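Local coordinates for protein streptomycin 3''-adenylyltransferase (PDB 6SXJ) that adenylylates the antibiotic spectinomycin at its 9-hydroxyl using ATP, and so gives bacteria resistance to spectinomycin but not to streptomycin, at residues A[28-33]-A[47-52]; A[89-94]-A[103-108]. All coordinates share one frame; numbering follows the deposited sequence.

Interaction 1. Residues A[28-33]-A[47-52]; sequences IGTYMF and LDFLVV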
loop_
_atom_site.group_PDB
_atom_site.type_symbol
_atom_site.label_atom_id
_atom_site.label_comp_id
_atom_site.label_asym_id
_atom_site.label_seq_id
_atom_site.Cartn_x
_atom_site.Cartn_y
_atom_site.Cartn_z
ATOM N N ILE A 28 17.371 -7.830 8.114
ATOM C CA ILE A 28 17.593 -6.916 9.229
ATOM C C ILE A 28 16.355 -6.796 10.108
ATOM O O ILE A 28 16.443 -6.824 11.339
ATOM C CB ILE A 28 18.033 -5.536 8.701
ATOM C CG1 ILE A 28 19.339 -5.659 7.919
ATOM C CG2 ILE A 28 18.195 -4.563 9.859
ATOM C CD1 ILE A 28 19.837 -4.348 7.373
ATOM N N GLY A 29 15.182 -6.644 9.506
ATOM C CA GLY A 29 13.982 -6.443 10.288
ATOM C C GLY A 29 12.745 -6.771 9.480
ATOM O O GLY A 29 12.727 -6.621 8.257
ATOM N N THR A 30 11.709 -7.201 10.192
ATOM C CA THR A 30 10.397 -7.456 9.607
ATOM C C THR A 30 9.385 -6.612 10.365
ATOM O O THR A 30 9.219 -6.779 11.577
ATOM C CB THR A 30 10.028 -8.939 9.675
ATOM O OG1 THR A 30 11.142 -9.739 9.260
ATOM C CG2 THR A 30 8.855 -9.225 8.764
ATOM N N TYR A 31 8.715 -5.706 9.657
ATOM C CA TYR A 31 7.753 -4.807 10.275
ATOM C C TYR A 31 6.419 -4.914 9.555
ATOM O O TYR A 31 6.366 -5.151 8.348
ATOM C CB TYR A 31 8.251 -3.349 10.252
ATOM C CG TYR A 31 9.679 -3.211 10.720
ATOM C CD1 TYR A 31 10.733 -3.408 9.845
ATOM C CD2 TYR A 31 9.974 -2.919 12.048
ATOM C CE1 TYR A 31 12.038 -3.309 10.269
ATOM C CE2 TYR A 31 11.285 -2.811 12.478
ATOM C CZ TYR A 31 12.310 -3.009 11.587
ATOM O OH TYR A 31 13.619 -2.909 12.007
ATOM N N MET A 32 5.341 -4.733 10.309
ATOM C CA MET A 32 4.012 -4.572 9.748
ATOM C C MET A 32 3.559 -3.133 9.957
ATOM O O MET A 32 3.943 -2.475 10.927
ATOM C CB MET A 32 3.027 -5.551 10.373
ATOM C CG MET A 32 3.508 -6.983 10.394
ATOM S SD MET A 32 2.135 -8.177 10.525
ATOM C CE MET A 32 1.318 -7.741 11.964
ATOM N N PHE A 33 2.769 -2.631 9.018
ATOM C CA PHE A 33 2.295 -1.255 9.071
ATOM C C PHE A 33 0.925 -1.181 8.407
ATOM O O PHE A 33 0.372 -2.192 7.961
ATOM C CB PHE A 33 3.291 -0.311 8.391
ATOM C CG PHE A 33 3.413 -0.529 6.905
ATOM C CD1 PHE A 33 4.197 -1.555 6.406
ATOM C CD2 PHE A 33 2.749 0.293 6.014
ATOM C CE1 PHE A 33 4.319 -1.762 5.050
ATOM C CE2 PHE A 33 2.867 0.094 4.636
ATOM C CZ PHE A 33 3.654 -0.933 4.157
ATOM N N LEU A 47 -2.723 -7.451 5.369
ATOM C CA LEU A 47 -1.473 -7.609 6.100
ATOM C C LEU A 47 -0.351 -6.971 5.283
ATOM O O LEU A 47 0.066 -7.522 4.259
ATOM C CB LEU A 47 -1.184 -9.086 6.349
ATOM C CG LEU A 47 -2.133 -9.889 7.247
ATOM C CD1 LEU A 47 -1.704 -11.344 7.235
ATOM C CD2 LEU A 47 -2.105 -9.309 8.647
ATOM N N ASP A 48 0.157 -5.833 5.758
ATOM C CA ASP A 48 1.163 -5.045 5.055
ATOM C C ASP A 48 2.501 -5.200 5.763
ATOM O O ASP A 48 2.629 -4.841 6.938
ATOM C CB ASP A 48 0.767 -3.569 5.005
ATOM C CG ASP A 48 -0.528 -3.327 4.247
ATOM O OD1 ASP A 48 -0.529 -3.508 3.011
ATOM O OD2 ASP A 48 -1.539 -2.940 4.882
ATOM N N PHE A 49 3.502 -5.696 5.039
ATOM C CA PHE A 49 4.817 -5.950 5.608
ATOM C C PHE A 49 5.864 -5.078 4.932
ATOM O O PHE A 49 5.914 -5.000 3.697
ATOM C CB PHE A 49 5.211 -7.420 5.454
ATOM C CG PHE A 49 4.328 -8.369 6.190
ATOM C CD1 PHE A 49 3.224 -8.934 5.575
ATOM C CD2 PHE A 49 4.619 -8.728 7.490
ATOM C CE1 PHE A 49 2.433 -9.829 6.237
ATOM C CE2 PHE A 49 3.820 -9.606 8.163
ATOM C CZ PHE A 49 2.718 -10.159 7.543
ATOM N N LEU A 50 6.710 -4.447 5.744
ATOM C CA LEU A 50 7.935 -3.811 5.282
ATOM C C LEU A 50 9.115 -4.614 5.809
ATOM O O LEU A 50 9.202 -4.882 7.017
ATOM C CB LEU A 50 8.033 -2.361 5.754
ATOM C CG LEU A 50 9.211 -1.558 5.202
ATOM C CD1 LEU A 50 9.011 -1.283 3.734
ATOM C CD2 LEU A 50 9.350 -0.265 5.969
ATOM N N VAL A 51 10.002 -5.019 4.903
ATOM C CA VAL A 51 11.154 -5.850 5.230
ATOM C C VAL A 51 12.415 -5.114 4.803
ATOM O O VAL A 51 12.471 -4.537 3.709
ATOM C CB VAL A 51 11.064 -7.228 4.544
ATOM C CG1 VAL A 51 12.318 -8.051 4.822
ATOM C CG2 VAL A 51 9.821 -7.969 4.991
ATOM N N VAL A 52 13.426 -5.134 5.661
ATOM C CA VAL A 52 14.681 -4.438 5.414
ATOM C C VAL A 52 15.806 -5.460 5.390
ATOM O O VAL A 52 15.897 -6.314 6.281
ATOM C CB VAL A 52 14.955 -3.356 6.472
ATOM C CG1 VAL A 52 16.257 -2.628 6.154
ATOM C CG2 VAL A 52 13.796 -2.376 6.536
HETATM O O HOH W 1 -0.643 -4.815 8.385
#
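D48 CB sits over one face of the F33 ring, 4.0 Å from the ring centroid and 12° off its normal, a CH-pi contact. At the edge of this ring, in its plane, lie F49 O and L50 N. F33 CG falls between the backbone N and the carbonyl carbon (chi1 67°), the crowded position. The end of the ring comes close to 47-52, with F33 CE1 3.8 Å from L50 CB. The F49 ring meets M32 SD obliquely, 46° off the normal, in a Met-aromatic contact. M32 SD lies 4.1 Å from the centroid of the F49 ring. The two side chains lie side by side and point the same way. The Y31 ring has L50 O near its plane, at its edge. Its OH bonds to Y148 O.

The strands run antiparallel. Y31 and L50 form a hydrogen-bonded pair, with L50 N 2.7 Å from Y31 O. V52 N bonds to G29 O at 3.1 Å. V52 O takes I28 N at 2.8 Å and, weakly, G29 N: a classic beta bulge. At the other end a water donates to F33 O (2.8 Å) and accepts from D48 N. D48 closes the Asp-X-Asp sequence characteristic of this nucleotidyltransferase family.

Helix 8-23 covers the T30, M32 and V51 side. Helix 130-139 packs on F33 and L50 from the other. Strand 85-91 flanks 47-52, and the 142-144 region bonds to the far edge of 28-33.

Interaction 2. Residues A[89-94]-A[103-108]; sequences IIIQQE and KQEFIY
I89 pairs antiparallel with F106: I89 N gives a bond to F106 O at 3.0 Å, and E105 N gives one to I89 O at 2.9 Å. E105 and F106 thus both face I89, a classic beta bulge.

The I89 and F106 side chains are on the same face of the sheet and cross each other. I89 CD1 comes to 3.4 Å from F106 CD2 and also touches F106 CB. It approaches the ring obliquely. Helix 59-69 packs on both residues, through L65 on I89 and through K62 and I66 on F106.

I91 CD1 touches E105 OE1 at 3.7 Å. The bend at chi2 (73°) places E105 CD, whose OE1 lies beside I91 CD1. E105 OE2 accepts a bond from L57 N, which satisfies this buried carboxylate oxygen.

Further on, E94 and K103 cross at about a right angle. The contact is between the carboxylate and the lysine's aliphatic part, with E94 OE1 3.3 Å from K103 CB. E94 OE1 and K103 NZ stay 5.7 Å apart and make no salt bridge. E94 OE2 pairs with K124 instead. That lysine also forms a long, weak ion pair with E105 OE1, and may ease the repulsion between the two acids. A water joins the backbones, donating to E94 O at 2.8 Å and accepting from K103 N at 2.9 Å.

The two segments belong to a beta hairpin of strands 85-91 and 103-108. The bulge interrupts the second strand, while residues 93-94 lie in a 3-10 segment. The hairpin is part of the mixed sheet of the nucleotidyltransferase domain.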
loop_
_atom_site.group_PDB
_atom_site.type_symbol
_atom_site.label_atom_id
_atom_site.label_comp_id
_atom_site.label_asym_id
_atom_site.label_seq_id
_atom_site.Cartn_x
_atom_site.Cartn_y
_atom_site.Cartn_z
ATOM N N ILE A 89 10.335 -5.009 0.139
ATOM C CA ILE A 89 11.694 -5.175 0.636
ATOM C C ILE A 89 12.509 -3.967 0.201
ATOM O O ILE A 89 12.522 -3.613 -0.986
ATOM C CB ILE A 89 12.333 -6.478 0.117
ATOM C CG1 ILE A 89 11.449 -7.678 0.464
ATOM C CG2 ILE A 89 13.735 -6.639 0.682
ATOM C CD1 ILE A 89 12.018 -9.011 0.045
ATOM N N ILE A 90 13.187 -3.342 1.157
ATOM C CA ILE A 90 14.140 -2.280 0.873
ATOM C C ILE A 90 15.502 -2.680 1.421
ATOM O O ILE A 90 15.610 -3.439 2.393
ATOM C CB ILE A 90 13.699 -0.926 1.468
ATOM C CG1 ILE A 90 13.356 -1.084 2.954
ATOM C CG2 ILE A 90 12.515 -0.364 0.695
ATOM C CD1 ILE A 90 13.165 0.229 3.670
ATOM N N ILE A 91 16.545 -2.169 0.768
ATOM C CA ILE A 91 17.920 -2.286 1.235
ATOM C C ILE A 91 18.220 -1.058 2.074
ATOM O O ILE A 91 17.973 0.071 1.636
ATOM C CB ILE A 91 18.901 -2.393 0.054
ATOM C CG1 ILE A 91 18.475 -3.523 -0.877
ATOM C CG2 ILE A 91 20.318 -2.617 0.559
ATOM C CD1 ILE A 91 19.550 -3.966 -1.845
ATOM N N GLN A 92 18.738 -1.266 3.288
ATOM C CA GLN A 92 18.943 -0.132 4.180
ATOM C C GLN A 92 19.842 0.919 3.536
ATOM O O GLN A 92 19.550 2.118 3.592
ATOM C CB GLN A 92 19.538 -0.594 5.508
ATOM C CG GLN A 92 19.485 0.472 6.585
ATOM C CD GLN A 92 20.283 0.093 7.819
ATOM O OE1 GLN A 92 20.626 -1.074 8.019
ATOM N NE2 GLN A 92 20.580 1.080 8.655
ATOM N N GLN A 93 20.947 0.482 2.926
ATOM C CA GLN A 93 21.945 1.425 2.431
ATOM C C GLN A 93 21.425 2.221 1.241
ATOM O O GLN A 93 21.889 3.340 0.995
ATOM C CB GLN A 93 23.225 0.679 2.056
ATOM C CG GLN A 93 23.044 -0.328 0.924
ATOM C CD GLN A 93 24.334 -0.614 0.174
ATOM O OE1 GLN A 93 25.394 -0.079 0.508
ATOM N NE2 GLN A 93 24.247 -1.459 -0.851
ATOM N N GLU A 94 20.470 1.668 0.492
ATOM C CA GLU A 94 19.925 2.358 -0.668
ATOM C C GLU A 94 19.046 3.540 -0.291
ATOM O O GLU A 94 18.672 4.319 -1.174
ATOM C CB GLU A 94 19.126 1.384 -1.530
ATOM C CG GLU A 94 19.993 0.333 -2.190
ATOM C CD GLU A 94 19.266 -0.414 -3.264
ATOM O OE1 GLU A 94 18.020 -0.396 -3.212
ATOM O OE2 GLU A 94 19.937 -1.003 -4.146
ATOM N N LYS A 103 14.487 3.683 -3.863
ATOM C CA LYS A 103 14.729 2.386 -4.470
ATOM C C LYS A 103 13.999 1.280 -3.713
ATOM O O LYS A 103 13.976 1.250 -2.479
ATOM C CB LYS A 103 16.230 2.097 -4.511
ATOM C CG LYS A 103 17.018 2.943 -5.531
ATOM C CD LYS A 103 18.515 2.926 -5.201
ATOM C CE LYS A 103 19.218 4.219 -5.606
ATOM N NZ LYS A 103 20.213 4.670 -4.580
ATOM N N GLN A 104 13.412 0.365 -4.480
ATOM C CA GLN A 104 12.606 -0.737 -3.986
ATOM C C GLN A 104 13.178 -2.026 -4.557
ATOM O O GLN A 104 13.267 -2.177 -5.778
ATOM C CB GLN A 104 11.141 -0.557 -4.401
ATOM C CG GLN A 104 10.250 -1.768 -4.146
ATOM C CD GLN A 104 8.812 -1.529 -4.570
ATOM O OE1 GLN A 104 8.102 -0.720 -3.969
ATOM N NE2 GLN A 104 8.375 -2.226 -5.610
ATOM N N GLU A 105 13.540 -2.962 -3.676
ATOM C CA GLU A 105 14.240 -4.175 -4.085
ATOM C C GLU A 105 13.310 -5.288 -4.540
ATOM O O GLU A 105 13.716 -6.134 -5.344
ATOM C CB GLU A 105 15.098 -4.695 -2.922
ATOM C CG GLU A 105 15.676 -6.091 -3.147
ATOM C CD GLU A 105 16.804 -6.085 -4.161
ATOM O OE1 GLU A 105 17.208 -4.993 -4.584
ATOM O OE2 GLU A 105 17.303 -7.163 -4.532
ATOM N N PHE A 106 12.089 -5.331 -4.023
ATOM C CA PHE A 106 11.201 -6.454 -4.273
ATOM C C PHE A 106 9.826 -6.087 -3.753
ATOM O O PHE A 106 9.697 -5.358 -2.765
ATOM C CB PHE A 106 11.710 -7.731 -3.592
ATOM C CG PHE A 106 10.754 -8.887 -3.668
ATOM C CD1 PHE A 106 10.739 -9.711 -4.775
ATOM C CD2 PHE A 106 9.873 -9.157 -2.622
ATOM C CE1 PHE A 106 9.867 -10.779 -4.852
ATOM C CE2 PHE A 106 8.992 -10.222 -2.694
ATOM C CZ PHE A 106 8.994 -11.037 -3.812
ATOM N N ILE A 107 8.804 -6.599 -4.426
ATOM C CA ILE A 107 7.428 -6.401 -3.996
ATOM C C ILE A 107 6.666 -7.694 -4.234
ATOM O O ILE A 107 6.641 -8.203 -5.361
ATOM C CB ILE A 107 6.753 -5.233 -4.736
ATOM C CG1 ILE A 107 5.253 -5.198 -4.429
ATOM C CG2 ILE A 107 6.994 -5.348 -6.239
ATOM C CD1 ILE A 107 4.917 -4.715 -3.004
ATOM N N TYR A 108 6.045 -8.222 -3.177
ATOM C CA TYR A 108 4.968 -9.187 -3.316
ATOM C C TYR A 108 3.650 -8.434 -3.235
ATOM O O TYR A 108 3.431 -7.655 -2.300
ATOM C CB TYR A 108 4.976 -10.288 -2.248
ATOM C CG TYR A 108 3.899 -11.309 -2.570
ATOM C CD1 TYR A 108 4.191 -12.451 -3.308
ATOM C CD2 TYR A 108 2.578 -11.098 -2.197
ATOM C CE1 TYR A 108 3.202 -13.362 -3.641
ATOM C CE2 TYR A 108 1.591 -12.000 -2.522
ATOM C CZ TYR A 108 1.904 -13.127 -3.252
ATOM O OH TYR A 108 0.910 -14.021 -3.581
HETATM O O HOH W 2 16.427 5.277 -2.459
#

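Interactions 1 and 2 lie in one sheet, their centres about 11 Å apart. Strand 47-53 is shared ground: it pairs antiparallel with 27-33 on one side and parallel with 85-91 on the other. The join is a probable hydrogen bond from I90 N to V51 O, 2.9 Å. V52 CG2 packs on I90 CG1 at 3.8 Å, and I28 CD1 touches Q92 OE1 at 3.4 Å. Glycerol, probably from the crystallisation liquor, bonds to Q92 NE2, and a bound glycerol also lies about 5 Å from the I28 side chain. The family's Asp-X-Asp sequence, with D48, is at the other end of 47-52 from V52.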